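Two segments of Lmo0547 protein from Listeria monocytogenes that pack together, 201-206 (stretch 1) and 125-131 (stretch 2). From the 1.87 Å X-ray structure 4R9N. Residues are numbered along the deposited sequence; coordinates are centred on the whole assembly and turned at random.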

# COMPACT_ATOMS: atom_id res chain seq x y z
N ASN A 201 -3.52 11.78 10.87
CA ASN A 201 -4.45 11.37 9.81
C ASN A 201 -5.09 12.55 9.10
O ASN A 201 -5.40 12.45 7.91
CB ASN A 201 -5.56 10.41 10.27
CG ASN A 201 -5.03 8.99 10.52
OD1 ASN A 201 -3.96 8.61 9.99
ND2 ASN A 201 -5.70 8.25 11.42
N THR A 202 -5.29 13.66 9.82
CA THR A 202 -5.91 14.81 9.20
C THR A 202 -4.91 15.71 8.48
O THR A 202 -5.29 16.75 7.89
CB THR A 202 -6.67 15.66 10.24
OG1 THR A 202 -5.74 16.11 11.22
CG2 THR A 202 -7.80 14.85 10.90
N HIS A 203 -3.62 15.41 8.57
CA HIS A 203 -2.58 16.22 7.96
C HIS A 203 -1.85 15.53 6.79
O HIS A 203 -0.86 16.00 6.27
CB HIS A 203 -1.63 16.73 9.05
CG HIS A 203 -2.26 17.78 9.94
ND1 HIS A 203 -3.20 17.47 10.91
CD2 HIS A 203 -2.14 19.12 9.96
CE1 HIS A 203 -3.61 18.58 11.50
NE2 HIS A 203 -2.95 19.59 10.98
N VAL A 204 -2.38 14.39 6.33
CA VAL A 204 -1.75 13.65 5.26
C VAL A 204 -2.38 14.07 3.92
O VAL A 204 -3.61 14.14 3.80
CB VAL A 204 -1.94 12.13 5.51
CG1 VAL A 204 -1.53 11.33 4.28
CG2 VAL A 204 -1.08 11.68 6.68
N ILE A 205 -1.54 14.31 2.91
CA ILE A 205 -2.02 14.57 1.57
C ILE A 205 -1.94 13.26 0.81
O ILE A 205 -0.88 12.85 0.38
CB ILE A 205 -1.21 15.69 0.88
CG1 ILE A 205 -1.32 16.99 1.74
CG2 ILE A 205 -1.76 15.92 -0.53
CD1 ILE A 205 -0.64 18.19 1.20
N GLY A 206 -3.08 12.62 0.62
CA GLY A 206 -3.18 11.39 -0.13
C GLY A 206 -4.56 10.80 0.14
O GLY A 206 -5.35 11.33 0.93
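Stretch 2 (125-131) MKTDLSK

Stretch 2 is helical, the continuation of a helix that begins earlier in the chain, and it lies against a segment that is mostly loop. Only the first residues of stretch 1, about Asn201 and Thr202, belong to a weakly bonded helix; from Val204 onward the backbone is extended, with phi/psi of -94/135 at Val204 and -98/104 at Ile205. The two segments run in the same general sense: the CA of His203 is 6.4 Å from the CA of Lys126, and one helical turn later the CA of Ile205 is 6.9 Å from the CA of Ser130. Two extended residues of loop thus keep pace with four residues of helix. The helix repeats through backbone bonds such as Leu129 N to Met125 O (3.0 Å) and Ser130 N to Lys126 O (2.9 Å), so Lys126, Leu129 and Ser130 come round to the loop while Thr127 and Asp128 make no contact with it.

Lys126 dominates the contact. Its CA-to-CB bond points toward stretch 1, but the chain does not run straight out as a fully extended lysine would. Chi1 lies between wells at 149°, chi2 is p, chi3 is t and chi4 is p; the chain reaches in to the loop, bringing CE against its backbone, and the final CE–NZ bond turns aside there. CE comes 3.7 Å from the C of His203 and 3.4 Å from the O of Val204, while NZ reaches the O of Thr202 at 3.4 Å in a weak hydrogen bond. Lysine suits such a site because its long aliphatic portion can cover backbone and apolar atoms while its amino group remains free to meet a carbonyl oxygen.

Ile205 supplies the main apolar surface of the loop. Its CA-to-CB bond points sideways, yet the end of the side chain comes nearer to the helix. With chi1 m and chi2 t, the CG1–CD1 arm reaches toward the helix: CG1 lies 3.9 Å from CD of Lys126, and CD1 lies 4.0 Å from CB of Leu129. Through CG1 and CD1 the isoleucine touches Lys126 and Leu129, three residues apart and so close together on one side of the helix. Leu129, also directed toward the loop, adopts the m, t rotamer common for leucine in helices, and its CB provides the nearest apolar point for Ile205.

Ser130, whose CA-to-CB bond points sideways, meets the loop only lightly. Its chi1 of -75° (m) turns OG back toward the preceding turn, where it donates a weak hydrogen bond to the O of Lys126 at 3.2 Å, a familiar way for a helical serine to satisfy its hydroxyl. The same OG is 4.3 Å from CG1 of Ile205, a loose contact.

The other loop side chains take little part. Val204, with chi1 t, points away from the helix, so it is its carbonyl oxygen that meets Lys126. His203 likewise presents its backbone to the lysine; its ring, set by chi1 m and chi2 74°, comes no nearer than 4.6 Å, from CD2 of His203 to CB of Lys126.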

# COMPACT_ATOMS: atom_id res chain seq x y z
N MSE A 125 -1.38 25.40 5.95
CA MSE A 125 -0.60 25.07 4.72
C MSE A 125 -1.21 23.85 4.07
O MSE A 125 -1.32 23.80 2.85
CB MSE A 125 0.86 24.75 4.98
CG MSE A 125 1.69 24.67 3.70
SE MSE A 125 3.58 24.43 4.21
CE MSE A 125 4.40 24.89 2.49
N LYS A 126 -1.56 22.88 4.91
CA LYS A 126 -2.15 21.61 4.46
C LYS A 126 -3.39 21.99 3.67
O LYS A 126 -3.61 21.51 2.55
CB LYS A 126 -2.46 20.69 5.67
CG LYS A 126 -3.67 19.70 5.57
CD LYS A 126 -3.54 18.72 4.44
CE LYS A 126 -4.28 17.40 4.64
NZ LYS A 126 -5.76 17.44 4.63
N THR A 127 -4.17 22.88 4.24
CA THR A 127 -5.42 23.29 3.62
C THR A 127 -5.25 24.00 2.29
O THR A 127 -5.99 23.68 1.36
CB THR A 127 -6.23 24.19 4.56
OG1 THR A 127 -6.35 23.55 5.85
CG2 THR A 127 -7.61 24.46 3.97
N ASP A 128 -4.33 24.96 2.19
CA ASP A 128 -3.99 25.62 0.91
C ASP A 128 -3.54 24.65 -0.20
O ASP A 128 -3.93 24.78 -1.36
CB ASP A 128 -2.83 26.59 1.11
CG ASP A 128 -3.22 27.83 1.84
OD1 ASP A 128 -4.43 27.96 2.16
OD2 ASP A 128 -2.32 28.69 2.10
N LEU A 129 -2.66 23.71 0.16
CA LEU A 129 -2.16 22.74 -0.80
C LEU A 129 -3.28 21.82 -1.25
O LEU A 129 -3.44 21.59 -2.45
CB LEU A 129 -1.05 21.88 -0.17
CG LEU A 129 0.28 22.58 0.04
CD1 LEU A 129 1.15 21.83 1.03
CD2 LEU A 129 1.01 22.66 -1.28
N SER A 130 -4.01 21.25 -0.30
CA SER A 130 -5.11 20.37 -0.65
C SER A 130 -6.05 21.02 -1.67
O SER A 130 -6.59 20.31 -2.54
CB SER A 130 -5.88 19.94 0.60
OG SER A 130 -5.12 18.97 1.31
N LYS A 131 -6.23 22.35 -1.60
CA LYS A 131 -7.07 23.07 -2.55
C LYS A 131 -6.38 23.66 -3.82
O LYS A 131 -7.05 24.19 -4.69
CB LYS A 131 -7.86 24.19 -1.82
CG LYS A 131 -7.17 25.55 -1.80
CD LYS A 131 -7.94 26.58 -0.99
CE LYS A 131 -7.40 27.99 -1.20
NZ LYS A 131 -8.38 29.06 -0.81